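Local coordinates for 5'-deoxynucleotidase (PDB 1YNB), which probably hydrolyses 2'-deoxyribonucleoside 5'-phosphates to the deoxynucleoside and phosphate, as a homodimeric metal-dependent phosphatase of the HD-domain family, at residues Asp75-Arg80 / Glu97-Glu102; Val11-Glu16 / Glu101-Trp106; Phe51-Lys56 / Asp154-Ile159; Phe44-Ile49 / Lys125-Phe130. All coordinates share one frame; numbering follows the deposited sequence.

Overall arrangement
Contacts 1 and 2 share helix 96-103 and touch each other, their centres about 9 Å apart; contacts 3 and 4 share helix 39-56 and also touch, with centres about 11 Å apart. Contact 4 is the most central, about 6 Å from the centre of the chain, and joins a buried arginine-glutamate salt bridge to apolar packing. Contact 3, farther out along the same helix, is buried too, but its side chains meet through carbon atoms alone. Contact 2, across the centre from contact 3, is also buried and mixes aromatic packing with an amide-carboxylate bond and a water. Contact 1 is the surface contact, made of light packing and a loose charge pair. All four touch the second subunit.

Contact 1 of 4, residues Asp75-Arg80 / Glu97-Glu102; sequences DLHEAR and EGAREE
Arg80 reaches across to Glu102 on helix 96-103, while its NE is held by a salt bridge to Glu16 OE2 of helix 8-18, an oxygen that Gln103 NE2 grips as well. In the arginine chain CD is anti (chi2 167°), and the extension carries on to NE. The backbone carbon of Glu102 lies over one face of the guanidinium. Arg80 NH1 comes within 3.9 Å of Glu102 CB but stays 4.1 Å from Glu102 OE1, too far for a salt bridge, with the two charged planes 79° apart. Glu16 is thus the firmer partner of this arginine.

His77 meets the helix with its CB, which rests 3.7 Å from Ala99 CB and beside the backbone N of Arg100. Its CG stands between the backbone N and the carbonyl carbon (chi1 61°), a crowded position, and the imidazole has Asp75 O 4.1 Å above the plane of one face, offset toward the rim. Asp75 to Glu78 form a type I turn, and Asp75 probably supplies the aspartate of the HD signature, although no metal is bound to it here.

The turn and short helix 78-81 sit between helix 96-103, met by His77 and Arg80, and helix 8-18, which carries Glu16, while Asp75 and Glu78 pack on helix 39-56.

Contact 2 of 4, residues Val11-Glu16 / Glu101-Trp106; sequences VKFIHE and EEQLSW
Phe13 and Trp106 make the aromatic part of this joint, where helix 8-18 packs on the C-terminal end of helix 96-103 and the residues that follow it in the all-helical HD-domain fold. Trp106 NE1 stands over the centre of the phenyl ring, 3.3 Å from Phe13 CG, but the ring planes are tilted by 40°, so the pair is oblique. Phe13 CG is anti to the backbone N (chi1 172°), on the side of Trp106. At the six-membered ring of the indole, Phe13 CE2 touches Trp106 CZ2 at 3.7 Å, and Phe13 CE1 packs on Leu104 CD2 at 3.8 Å. An alanine in place of Phe13 would probably open a gap beside Leu104 and strip Trp106 NE1 of the ring beneath it.

The polar part lies alongside. Gln103 NE2 donates to Glu16 OE2 at 3.0 Å, arriving 57° out of the carboxylate plane. Both groups have further partners: Gln103 NE2 also bonds to Leu76 O, and Glu16 OE2 forms a salt bridge with Arg80 NE. On helix 8-18, His15 sets its ring edge-to-face with Phe130 of the second subunit, so the same helix serves the dimer.

A water completes the bridge between the two segments: it donates to Glu16 OE1 at 3.0 Å and to Gln103 O at 2.8 Å, sitting at the edge of the Phe13 ring, in its plane.

Contact 3 of 4, residues Phe51-Lys56 / Asp154-Ile159; sequences FILALK and DAAKEI
Leu53 brings one methyl, CD2, against Ala155 and Ala156 at the start of helix 154-166. Its CG stands beside its own backbone N (chi1 -70°). The methyl lies close on the opposing backbone: Leu53 CD2 is 3.5 Å from Ala156 N and 3.8 Å from Ala155 C. Ala156 CB borders the same methyl at 3.8 Å. The small alanines let the main chain come near, and the CA atoms of Leu53 and Ala155 are 5.8 Å apart.

This is a steep crossing of helices in the all-helical HD-domain fold: the axes of 51-56 and 154-159 pass 9.1 Å from each other, with their directions 114° apart. Helix 117-135 packs on both, touching Leu53 through Tyr119 and Asp122 and Ile159 through Leu126.

Ile159 points back the other way. Its CD1 touches two side chains, 4.0 Å from Leu53 CD2 and 4.1 Å from Ile52 CG2, the two isoleucines meeting obliquely. Ile52 also packs on Trp106 of the second subunit, and Ile159 on Val11 of that subunit. At the outer border Lys56 contributes its CB, 4.1 Å from Ala155 CB; a bend at chi2 (-80°) starts the rest of its chain away from helix 154-166.

Contact 4 of 4, residues Phe44-Ile49 / Lys125-Phe130; sequences FRAAII and KLELAF
Arg45 and Glu127 link helix 39-56 to helix 117-135 beside the probable HD metal site, Glu127 probably as a second-shell residue with Arg45 behind it: Glu127 OE1 hydrogen-bonds to His42 ND1, a histidine of the presumed metal-binding set. The segment axes cross with directions 119° apart and come within 8.9 Å. Arg45 grips a single oxygen side-on with two nitrogens, NE at 2.9 Å from Glu127 OE2 and NH2 at 3.0 Å from the same atom. The oxygen lies in the guanidinium plane; NE meets its anti lone pair, whereas NH2 comes from above the carboxylate plane. The bend of the arginine at chi3 (61°) brings NE round to this position.

Both residues have other charged mates. Arg45 NH2 also forms a salt bridge with Glu134, and Glu127 OE2 one with Lys21 of the second subunit, which ties the buried pair to the dimer interface. A leucine in place of Arg45 would probably leave Glu134 without this mate and Glu127 freer to turn, disturbing its hold on His42.

Close packing fills the rest of the crossing. Ile49 CD1 presses on Glu127 CA at 3.6 Å, Ile49 CG2 touches Leu126 CD1 at 3.9 Å, and Ala46 N is 3.6 Å from Glu127 CG. Phe130 CB lies over one face of the guanidinium, offset toward the rim and 3.7 Å from Arg45 NH2.

Contact 1 of 4, residues Asp75-Arg80 / Glu97-Glu102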
loop_
_atom_site.group_PDB
_atom_site.type_symbol
_atom_site.label_atom_id
_atom_site.label_comp_id
_atom_site.label_asym_id
_atom_site.label_seq_id
_atom_site.Cartn_x
_atom_site.Cartn_y
_atom_site.Cartn_z
ATOM N N ASP A 75 16.739 -4.579 10.978
ATOM C CA ASP A 75 17.342 -5.514 10.023
ATOM C C ASP A 75 18.110 -4.780 8.971
ATOM O O ASP A 75 18.403 -5.335 7.932
ATOM C CB ASP A 75 16.261 -6.352 9.329
ATOM C CG ASP A 75 15.308 -6.961 10.298
ATOM O OD1 ASP A 75 15.779 -7.483 11.339
ATOM O OD2 ASP A 75 14.090 -6.913 10.022
ATOM N N LEU A 76 18.470 -3.532 9.242
ATOM C CA LEU A 76 19.119 -2.758 8.224
ATOM C C LEU A 76 20.265 -3.448 7.524
ATOM O O LEU A 76 20.423 -3.331 6.304
ATOM C CB LEU A 76 19.555 -1.414 8.803
ATOM C CG LEU A 76 19.130 -0.273 7.882
ATOM C CD1 LEU A 76 17.633 -0.396 7.553
ATOM C CD2 LEU A 76 19.418 1.073 8.552
ATOM N N HIS A 77 21.069 -4.178 8.276
ATOM C CA HIS A 77 22.204 -4.860 7.664
ATOM C C HIS A 77 21.757 -5.893 6.623
ATOM O O HIS A 77 22.544 -6.269 5.772
ATOM C CB HIS A 77 23.052 -5.538 8.745
ATOM C CG HIS A 77 22.301 -6.570 9.514
ATOM N ND1 HIS A 77 22.287 -7.901 9.151
ATOM C CD2 HIS A 77 21.429 -6.451 10.540
ATOM C CE1 HIS A 77 21.431 -8.554 9.916
ATOM N NE2 HIS A 77 20.892 -7.697 10.764
ATOM N N GLU A 78 20.506 -6.347 6.686
ATOM C CA GLU A 78 20.036 -7.346 5.707
ATOM C C GLU A 78 20.078 -6.810 4.261
ATOM O O GLU A 78 19.932 -7.575 3.276
ATOM C CB GLU A 78 18.630 -7.827 6.076
ATOM C CG GLU A 78 18.607 -8.642 7.378
ATOM C CD GLU A 78 17.236 -9.202 7.719
ATOM O OE1 GLU A 78 16.233 -8.794 7.092
ATOM O OE2 GLU A 78 17.150 -10.048 8.641
ATOM N N ALA A 79 20.290 -5.503 4.132
ATOM C CA ALA A 79 20.401 -4.879 2.815
ATOM C C ALA A 79 21.602 -5.513 2.137
ATOM O O ALA A 79 21.648 -5.627 0.912
ATOM C CB ALA A 79 20.629 -3.383 2.948
ATOM N N ARG A 80 22.578 -5.902 2.958
ATOM C CA ARG A 80 23.797 -6.550 2.481
ATOM C C ARG A 80 23.797 -8.052 2.745
ATOM O O ARG A 80 24.395 -8.813 1.988
ATOM C CB ARG A 80 25.029 -5.943 3.173
ATOM C CG ARG A 80 25.247 -4.478 2.854
ATOM C CD ARG A 80 26.283 -3.808 3.805
ATOM N NE ARG A 80 26.316 -2.368 3.545
ATOM C CZ ARG A 80 27.416 -1.637 3.413
ATOM N NH1 ARG A 80 28.615 -2.197 3.532
ATOM N NH2 ARG A 80 27.313 -0.350 3.084
ATOM N N GLU A 97 27.332 -7.672 13.025
ATOM C CA GLU A 97 27.962 -6.466 13.561
ATOM C C GLU A 97 28.902 -5.895 12.499
ATOM O O GLU A 97 28.978 -4.681 12.310
ATOM C CB GLU A 97 28.712 -6.794 14.862
ATOM C CG GLU A 97 29.192 -5.566 15.661
ATOM C CD GLU A 97 28.117 -4.484 15.819
ATOM O OE1 GLU A 97 27.976 -3.634 14.901
ATOM O OE2 GLU A 97 27.414 -4.493 16.863
ATOM N N GLY A 98 29.613 -6.772 11.799
ATOM C CA GLY A 98 30.491 -6.299 10.743
ATOM C C GLY A 98 29.668 -5.563 9.689
ATOM O O GLY A 98 30.013 -4.457 9.270
ATOM N N ALA A 99 28.566 -6.177 9.265
ATOM C CA ALA A 99 27.694 -5.577 8.258
ATOM C C ALA A 99 27.190 -4.226 8.726
ATOM O O ALA A 99 27.291 -3.236 8.003
ATOM C CB ALA A 99 26.509 -6.500 7.964
ATOM N N ARG A 100 26.649 -4.180 9.939
ATOM C CA ARG A 100 26.125 -2.925 10.482
ATOM C C ARG A 100 27.198 -1.850 10.617
ATOM O O ARG A 100 26.968 -0.667 10.330
ATOM C CB ARG A 100 25.488 -3.148 11.853
ATOM C CG ARG A 100 25.124 -1.836 12.533
ATOM C CD ARG A 100 23.740 -1.874 13.122
ATOM N NE ARG A 100 23.709 -2.391 14.483
ATOM C CZ ARG A 100 22.582 -2.716 15.121
ATOM N NH1 ARG A 100 21.404 -2.581 14.507
ATOM N NH2 ARG A 100 22.622 -3.158 16.377
ATOM N N GLU A 101 28.370 -2.280 11.064
ATOM C CA GLU A 101 29.497 -1.376 11.256
ATOM C C GLU A 101 29.736 -0.559 9.993
ATOM O O GLU A 101 29.599 0.675 9.984
ATOM C CB GLU A 101 30.761 -2.181 11.585
ATOM C CG GLU A 101 31.738 -1.419 12.448
ATOM C CD GLU A 101 31.143 -1.119 13.808
ATOM O OE1 GLU A 101 31.004 -2.081 14.611
ATOM O OE2 GLU A 101 30.797 0.069 14.065
ATOM N N GLU A 102 30.092 -1.275 8.930
ATOM C CA GLU A 102 30.379 -0.680 7.636
ATOM C C GLU A 102 29.177 0.069 7.079
ATOM O O GLU A 102 29.320 1.150 6.506
ATOM C CB GLU A 102 30.818 -1.766 6.661
ATOM C CG GLU A 102 31.727 -2.792 7.282
ATOM C CD GLU A 102 32.504 -3.574 6.252
ATOM O OE1 GLU A 102 31.948 -3.851 5.165
ATOM O OE2 GLU A 102 33.674 -3.921 6.532
#

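Contact 2 of 4, residues Val11-Glu16 / Glu101-Trp106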
loop_
_atom_site.group_PDB
_atom_site.type_symbol
_atom_site.label_atom_id
_atom_site.label_comp_id
_atom_site.label_asym_id
_atom_site.label_seq_id
_atom_site.Cartn_x
_atom_site.Cartn_y
_atom_site.Cartn_z
ATOM N N VAL A 11 24.056 9.902 0.954
ATOM C CA VAL A 11 23.201 9.636 -0.196
ATOM C C VAL A 11 23.312 8.141 -0.552
ATOM O O VAL A 11 22.305 7.495 -0.763
ATOM C CB VAL A 11 23.576 10.570 -1.387
ATOM C CG1 VAL A 11 22.969 10.083 -2.712
ATOM C CG2 VAL A 11 23.046 11.968 -1.072
ATOM N N LYS A 12 24.509 7.576 -0.583
ATOM C CA LYS A 12 24.598 6.137 -0.892
ATOM C C LYS A 12 23.855 5.289 0.140
ATOM O O LYS A 12 23.227 4.269 -0.195
ATOM C CB LYS A 12 26.065 5.698 -1.016
ATOM C CG LYS A 12 26.551 5.788 -2.455
ATOM C CD LYS A 12 28.006 5.421 -2.642
ATOM C CE LYS A 12 28.319 5.247 -4.165
ATOM N NZ LYS A 12 27.637 6.253 -5.087
ATOM N N PHE A 13 23.946 5.669 1.420
ATOM C CA PHE A 13 23.233 4.944 2.449
ATOM C C PHE A 13 21.713 4.999 2.197
ATOM O O PHE A 13 21.017 3.987 2.370
ATOM C CB PHE A 13 23.554 5.526 3.852
ATOM C CG PHE A 13 22.707 4.964 4.961
ATOM C CD1 PHE A 13 22.914 3.680 5.437
ATOM C CD2 PHE A 13 21.687 5.730 5.539
ATOM C CE1 PHE A 13 22.129 3.164 6.463
ATOM C CE2 PHE A 13 20.889 5.222 6.574
ATOM C CZ PHE A 13 21.105 3.942 7.038
ATOM N N ILE A 14 21.185 6.151 1.783
ATOM C CA ILE A 14 19.743 6.237 1.556
ATOM C C ILE A 14 19.347 5.322 0.370
ATOM O O ILE A 14 18.306 4.672 0.435
ATOM C CB ILE A 14 19.289 7.699 1.324
ATOM C CG1 ILE A 14 19.442 8.459 2.676
ATOM C CG2 ILE A 14 17.789 7.750 0.929
ATOM C CD1 ILE A 14 19.405 10.020 2.583
ATOM N N HIS A 15 20.191 5.275 -0.657
ATOM C CA HIS A 15 19.947 4.394 -1.819
ATOM C C HIS A 15 19.978 2.970 -1.304
ATOM O O HIS A 15 19.122 2.122 -1.658
ATOM C CB HIS A 15 21.034 4.552 -2.892
ATOM C CG HIS A 15 20.832 5.729 -3.802
ATOM N ND1 HIS A 15 19.625 6.000 -4.411
ATOM C CD2 HIS A 15 21.679 6.705 -4.199
ATOM C CE1 HIS A 15 19.736 7.095 -5.136
ATOM N NE2 HIS A 15 20.973 7.545 -5.027
ATOM N N GLU A 16 20.958 2.683 -0.442
ATOM C CA GLU A 16 21.095 1.319 0.087
ATOM C C GLU A 16 19.890 0.893 0.904
ATOM O O GLU A 16 19.449 -0.251 0.831
ATOM C CB GLU A 16 22.387 1.185 0.943
ATOM C CG GLU A 16 22.497 -0.187 1.643
ATOM C CD GLU A 16 23.845 -0.410 2.338
ATOM O OE1 GLU A 16 24.739 0.453 2.194
ATOM O OE2 GLU A 16 24.013 -1.456 3.009
ATOM N N GLU A 101 28.370 -2.280 11.064
ATOM C CA GLU A 101 29.497 -1.376 11.256
ATOM C C GLU A 101 29.736 -0.559 9.993
ATOM O O GLU A 101 29.599 0.675 9.984
ATOM C CB GLU A 101 30.761 -2.181 11.585
ATOM C CG GLU A 101 31.738 -1.419 12.448
ATOM C CD GLU A 101 31.143 -1.119 13.808
ATOM O OE1 GLU A 101 31.004 -2.081 14.611
ATOM O OE2 GLU A 101 30.797 0.069 14.065
ATOM N N GLU A 102 30.092 -1.275 8.930
ATOM C CA GLU A 102 30.379 -0.680 7.636
ATOM C C GLU A 102 29.177 0.069 7.079
ATOM O O GLU A 102 29.320 1.150 6.506
ATOM C CB GLU A 102 30.818 -1.766 6.661
ATOM C CG GLU A 102 31.727 -2.792 7.282
ATOM C CD GLU A 102 32.504 -3.574 6.252
ATOM O OE1 GLU A 102 31.948 -3.851 5.165
ATOM O OE2 GLU A 102 33.674 -3.921 6.532
ATOM N N GLN A 103 27.987 -0.494 7.258
ATOM C CA GLN A 103 26.792 0.155 6.756
ATOM C C GLN A 103 26.568 1.518 7.403
ATOM O O GLN A 103 26.186 2.474 6.724
ATOM C CB GLN A 103 25.581 -0.740 6.986
ATOM C CG GLN A 103 24.310 -0.250 6.353
ATOM C CD GLN A 103 23.155 -1.202 6.632
ATOM O OE1 GLN A 103 22.868 -1.525 7.794
ATOM N NE2 GLN A 103 22.487 -1.662 5.566
ATOM N N LEU A 104 26.835 1.632 8.703
ATOM C CA LEU A 104 26.616 2.908 9.396
ATOM C C LEU A 104 27.853 3.780 9.575
ATOM O O LEU A 104 27.843 4.720 10.379
ATOM C CB LEU A 104 25.975 2.658 10.759
ATOM C CG LEU A 104 24.583 2.024 10.668
ATOM C CD1 LEU A 104 24.101 1.675 12.043
ATOM C CD2 LEU A 104 23.611 2.981 9.986
ATOM N N SER A 105 28.905 3.491 8.815
ATOM C CA SER A 105 30.152 4.264 8.907
ATOM C C SER A 105 29.938 5.771 8.751
ATOM O O SER A 105 30.708 6.575 9.279
ATOM C CB SER A 105 31.149 3.785 7.848
ATOM O OG SER A 105 30.671 4.024 6.532
ATOM N N TRP A 106 28.890 6.160 8.039
ATOM C CA TRP A 106 28.616 7.574 7.837
ATOM C C TRP A 106 28.200 8.279 9.132
ATOM O O TRP A 106 28.257 9.506 9.218
ATOM C CB TRP A 106 27.515 7.768 6.784
ATOM C CG TRP A 106 26.202 7.189 7.183
ATOM C CD1 TRP A 106 25.777 5.909 6.985
ATOM C CD2 TRP A 106 25.164 7.845 7.931
ATOM N NE1 TRP A 106 24.541 5.723 7.565
ATOM C CE2 TRP A 106 24.143 6.894 8.153
ATOM C CE3 TRP A 106 25.004 9.147 8.439
ATOM C CZ2 TRP A 106 22.975 7.196 8.865
ATOM C CZ3 TRP A 106 23.838 9.448 9.151
ATOM C CH2 TRP A 106 22.840 8.473 9.357
HETATM O O HOH W 1 26.013 2.593 3.935
#

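Contact 3 of 4, residues Phe51-Lys56 / Asp154-Ile159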
loop_
_atom_site.group_PDB
_atom_site.type_symbol
_atom_site.label_atom_id
_atom_site.label_comp_id
_atom_site.label_asym_id
_atom_site.label_seq_id
_atom_site.Cartn_x
_atom_site.Cartn_y
_atom_site.Cartn_z
ATOM N N PHE A 51 6.144 1.048 18.793
ATOM C CA PHE A 51 5.602 2.304 19.332
ATOM C C PHE A 51 4.422 1.925 20.239
ATOM O O PHE A 51 4.344 2.332 21.405
ATOM C CB PHE A 51 5.120 3.166 18.180
ATOM C CG PHE A 51 4.512 4.466 18.598
ATOM C CD1 PHE A 51 5.329 5.541 18.962
ATOM C CD2 PHE A 51 3.135 4.626 18.604
ATOM C CE1 PHE A 51 4.769 6.776 19.325
ATOM C CE2 PHE A 51 2.558 5.848 18.965
ATOM C CZ PHE A 51 3.410 6.928 19.326
ATOM N N ILE A 52 3.503 1.108 19.712
ATOM C CA ILE A 52 2.357 0.672 20.497
ATOM C C ILE A 52 2.756 -0.080 21.774
ATOM O O ILE A 52 2.173 0.156 22.849
ATOM C CB ILE A 52 1.434 -0.237 19.659
ATOM C CG1 ILE A 52 0.720 0.595 18.588
ATOM C CG2 ILE A 52 0.363 -0.882 20.555
ATOM C CD1 ILE A 52 0.013 -0.274 17.511
ATOM N N LEU A 53 3.708 -1.000 21.662
ATOM C CA LEU A 53 4.147 -1.778 22.831
ATOM C C LEU A 53 4.681 -0.870 23.937
ATOM O O LEU A 53 4.394 -1.085 25.115
ATOM C CB LEU A 53 5.237 -2.785 22.461
ATOM C CG LEU A 53 4.771 -3.972 21.591
ATOM C CD1 LEU A 53 5.927 -4.880 21.282
ATOM C CD2 LEU A 53 3.674 -4.724 22.298
ATOM N N ALA A 54 5.461 0.133 23.552
ATOM C CA ALA A 54 6.024 1.054 24.540
ATOM C C ALA A 54 4.911 1.835 25.204
ATOM O O ALA A 54 4.848 1.899 26.422
ATOM C CB ALA A 54 7.022 2.002 23.865
ATOM N N LEU A 55 4.011 2.424 24.429
ATOM C CA LEU A 55 2.945 3.191 25.036
ATOM C C LEU A 55 2.080 2.363 25.980
ATOM O O LEU A 55 1.788 2.787 27.122
ATOM C CB LEU A 55 2.069 3.827 23.964
ATOM C CG LEU A 55 2.661 5.014 23.197
ATOM C CD1 LEU A 55 1.567 5.630 22.329
ATOM C CD2 LEU A 55 3.207 6.072 24.175
ATOM N N LYS A 56 1.668 1.184 25.509
ATOM C CA LYS A 56 0.833 0.295 26.309
ATOM C C LYS A 56 1.581 -0.236 27.527
ATOM O O LYS A 56 0.966 -0.759 28.447
ATOM C CB LYS A 56 0.336 -0.882 25.448
ATOM C CG LYS A 56 -0.740 -0.499 24.430
ATOM C CD LYS A 56 -2.114 -0.408 25.081
ATOM C CE LYS A 56 -3.044 0.491 24.280
ATOM N NZ LYS A 56 -4.433 0.495 24.822
ATOM N N ASP A 154 4.431 -7.973 28.680
ATOM C CA ASP A 154 3.034 -8.260 28.937
ATOM C C ASP A 154 2.156 -7.615 27.873
ATOM O O ASP A 154 1.080 -8.121 27.563
ATOM C CB ASP A 154 2.599 -7.728 30.303
ATOM C CG ASP A 154 3.139 -8.568 31.471
ATOM O OD1 ASP A 154 3.659 -9.694 31.259
ATOM O OD2 ASP A 154 3.019 -8.070 32.612
ATOM N N ALA A 155 2.590 -6.467 27.356
ATOM C CA ALA A 155 1.810 -5.770 26.341
ATOM C C ALA A 155 1.765 -6.610 25.054
ATOM O O ALA A 155 0.723 -6.725 24.417
ATOM C CB ALA A 155 2.433 -4.406 26.042
ATOM N N ALA A 156 2.908 -7.171 24.684
ATOM C CA ALA A 156 3.005 -7.981 23.474
ATOM C C ALA A 156 2.169 -9.260 23.693
ATOM O O ALA A 156 1.430 -9.687 22.810
ATOM C CB ALA A 156 4.470 -8.326 23.181
ATOM N N LYS A 157 2.269 -9.859 24.878
ATOM C CA LYS A 157 1.503 -11.076 25.152
ATOM C C LYS A 157 -0.001 -10.841 25.058
ATOM O O LYS A 157 -0.741 -11.679 24.542
ATOM C CB LYS A 157 1.872 -11.638 26.537
ATOM C CG LYS A 157 3.230 -12.338 26.561
ATOM C CD LYS A 157 3.624 -12.715 28.002
ATOM C CE LYS A 157 5.023 -13.339 28.053
ATOM N NZ LYS A 157 5.476 -13.534 29.481
ATOM N N GLU A 158 -0.468 -9.694 25.525
ATOM C CA GLU A 158 -1.893 -9.397 25.487
ATOM C C GLU A 158 -2.365 -9.211 24.028
ATOM O O GLU A 158 -3.400 -9.761 23.609
ATOM C CB GLU A 158 -2.162 -8.133 26.328
ATOM C CG GLU A 158 -3.635 -7.693 26.443
ATOM C CD GLU A 158 -3.904 -6.664 27.584
ATOM O OE1 GLU A 158 -3.006 -5.857 27.948
ATOM O OE2 GLU A 158 -5.045 -6.650 28.112
ATOM N N ILE A 159 -1.600 -8.449 23.257
ATOM C CA ILE A 159 -1.958 -8.207 21.844
ATOM C C ILE A 159 -1.949 -9.546 21.082
ATOM O O ILE A 159 -2.825 -9.826 20.284
ATOM C CB ILE A 159 -0.945 -7.235 21.196
ATOM C CG1 ILE A 159 -1.188 -5.824 21.735
ATOM C CG2 ILE A 159 -1.128 -7.179 19.652
ATOM C CD1 ILE A 159 -0.162 -4.846 21.215
#

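Contact 4 of 4, residues Phe44-Ile49 / Lys125-Phe130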
loop_
_atom_site.group_PDB
_atom_site.type_symbol
_atom_site.label_atom_id
_atom_site.label_comp_id
_atom_site.label_asym_id
_atom_site.label_seq_id
_atom_site.Cartn_x
_atom_site.Cartn_y
_atom_site.Cartn_z
ATOM N N PHE A 44 8.501 -1.510 8.706
ATOM C CA PHE A 44 7.487 -0.475 8.805
ATOM C C PHE A 44 6.472 -0.828 9.859
ATOM O O PHE A 44 6.233 -0.053 10.799
ATOM C CB PHE A 44 6.758 -0.296 7.445
ATOM C CG PHE A 44 5.499 0.536 7.522
ATOM C CD1 PHE A 44 5.572 1.947 7.681
ATOM C CD2 PHE A 44 4.229 -0.070 7.455
ATOM C CE1 PHE A 44 4.419 2.697 7.770
ATOM C CE2 PHE A 44 3.050 0.699 7.549
ATOM C CZ PHE A 44 3.160 2.105 7.711
ATOM N N ARG A 45 5.821 -1.990 9.705
ATOM C CA ARG A 45 4.800 -2.304 10.671
ATOM C C ARG A 45 5.380 -2.681 12.029
ATOM O O ARG A 45 4.754 -2.395 13.049
ATOM C CB ARG A 45 3.847 -3.394 10.170
ATOM C CG ARG A 45 2.692 -3.605 11.133
ATOM C CD ARG A 45 1.487 -4.299 10.539
ATOM N NE ARG A 45 1.814 -5.651 10.062
ATOM C CZ ARG A 45 0.887 -6.537 9.686
ATOM N NH1 ARG A 45 -0.392 -6.226 9.742
ATOM N NH2 ARG A 45 1.248 -7.724 9.218
ATOM N N ALA A 46 6.568 -3.282 12.042
ATOM C CA ALA A 46 7.152 -3.644 13.328
ATOM C C ALA A 46 7.443 -2.340 14.103
ATOM O O ALA A 46 7.308 -2.316 15.343
ATOM C CB ALA A 46 8.436 -4.421 13.125
ATOM N N ALA A 47 7.852 -1.298 13.380
ATOM C CA ALA A 47 8.128 -0.009 14.038
ATOM C C ALA A 47 6.876 0.543 14.668
ATOM O O ALA A 47 6.896 0.967 15.829
ATOM C CB ALA A 47 8.774 0.986 13.052
ATOM N N ILE A 48 5.751 0.526 13.946
ATOM C CA ILE A 48 4.508 0.984 14.508
ATOM C C ILE A 48 4.120 0.097 15.705
ATOM O O ILE A 48 3.692 0.587 16.770
ATOM C CB ILE A 48 3.426 1.024 13.396
ATOM C CG1 ILE A 48 3.808 2.127 12.393
ATOM C CG2 ILE A 48 2.010 1.282 13.968
ATOM C CD1 ILE A 48 2.931 2.156 11.158
ATOM N N ILE A 49 4.275 -1.218 15.574
ATOM C CA ILE A 49 3.957 -2.064 16.723
ATOM C C ILE A 49 4.845 -1.742 17.950
ATOM O O ILE A 49 4.351 -1.763 19.078
ATOM C CB ILE A 49 4.147 -3.547 16.364
ATOM C CG1 ILE A 49 3.024 -3.925 15.353
ATOM C CG2 ILE A 49 4.016 -4.436 17.610
ATOM C CD1 ILE A 49 3.212 -5.395 14.743
ATOM N N LYS A 125 8.715 -10.105 16.350
ATOM C CA LYS A 125 7.932 -11.361 16.429
ATOM C C LYS A 125 6.415 -11.165 16.302
ATOM O O LYS A 125 5.707 -11.985 15.704
ATOM C CB LYS A 125 8.231 -12.062 17.762
ATOM C CG LYS A 125 9.674 -12.456 17.914
ATOM C CD LYS A 125 9.818 -13.166 19.260
ATOM C CE LYS A 125 11.204 -13.036 19.850
ATOM N NZ LYS A 125 11.064 -13.297 21.327
ATOM N N LEU A 126 5.875 -10.111 16.888
ATOM C CA LEU A 126 4.449 -9.872 16.768
ATOM C C LEU A 126 4.102 -9.532 15.316
ATOM O O LEU A 126 3.021 -9.921 14.853
ATOM C CB LEU A 126 3.971 -8.691 17.624
ATOM C CG LEU A 126 3.236 -8.946 18.936
ATOM C CD1 LEU A 126 2.633 -7.603 19.397
ATOM C CD2 LEU A 126 2.097 -9.993 18.777
ATOM N N GLU A 127 4.953 -8.748 14.651
ATOM C CA GLU A 127 4.685 -8.371 13.256
ATOM C C GLU A 127 4.569 -9.678 12.423
ATOM O O GLU A 127 3.654 -9.846 11.554
ATOM C CB GLU A 127 5.795 -7.484 12.712
ATOM C CG GLU A 127 5.381 -6.627 11.481
ATOM C CD GLU A 127 5.177 -7.440 10.186
ATOM O OE1 GLU A 127 6.009 -8.340 9.882
ATOM O OE2 GLU A 127 4.187 -7.146 9.466
ATOM N N LEU A 128 5.523 -10.564 12.649
ATOM C CA LEU A 128 5.535 -11.869 11.959
ATOM C C LEU A 128 4.258 -12.643 12.247
ATOM O O LEU A 128 3.648 -13.210 11.321
ATOM C CB LEU A 128 6.754 -12.698 12.408
ATOM C CG LEU A 128 6.827 -14.156 11.920
ATOM C CD1 LEU A 128 7.017 -14.226 10.395
ATOM C CD2 LEU A 128 8.014 -14.766 12.576
ATOM N N ALA A 129 3.818 -12.685 13.509
ATOM C CA ALA A 129 2.581 -13.397 13.844
ATOM C C ALA A 129 1.381 -12.765 13.115
ATOM O O ALA A 129 0.522 -13.470 12.590
ATOM C CB ALA A 129 2.330 -13.398 15.394
ATOM N N PHE A 130 1.291 -11.434 13.086
ATOM C CA PHE A 130 0.176 -10.802 12.364
ATOM C C PHE A 130 0.225 -11.175 10.859
ATOM O O PHE A 130 -0.823 -11.469 10.259
ATOM C CB PHE A 130 0.243 -9.259 12.451
ATOM C CG PHE A 130 -0.542 -8.702 13.599
ATOM C CD1 PHE A 130 -0.007 -8.707 14.890
ATOM C CD2 PHE A 130 -1.811 -8.184 13.389
ATOM C CE1 PHE A 130 -0.762 -8.175 15.974
ATOM C CE2 PHE A 130 -2.566 -7.662 14.423
ATOM C CZ PHE A 130 -2.038 -7.650 15.741
#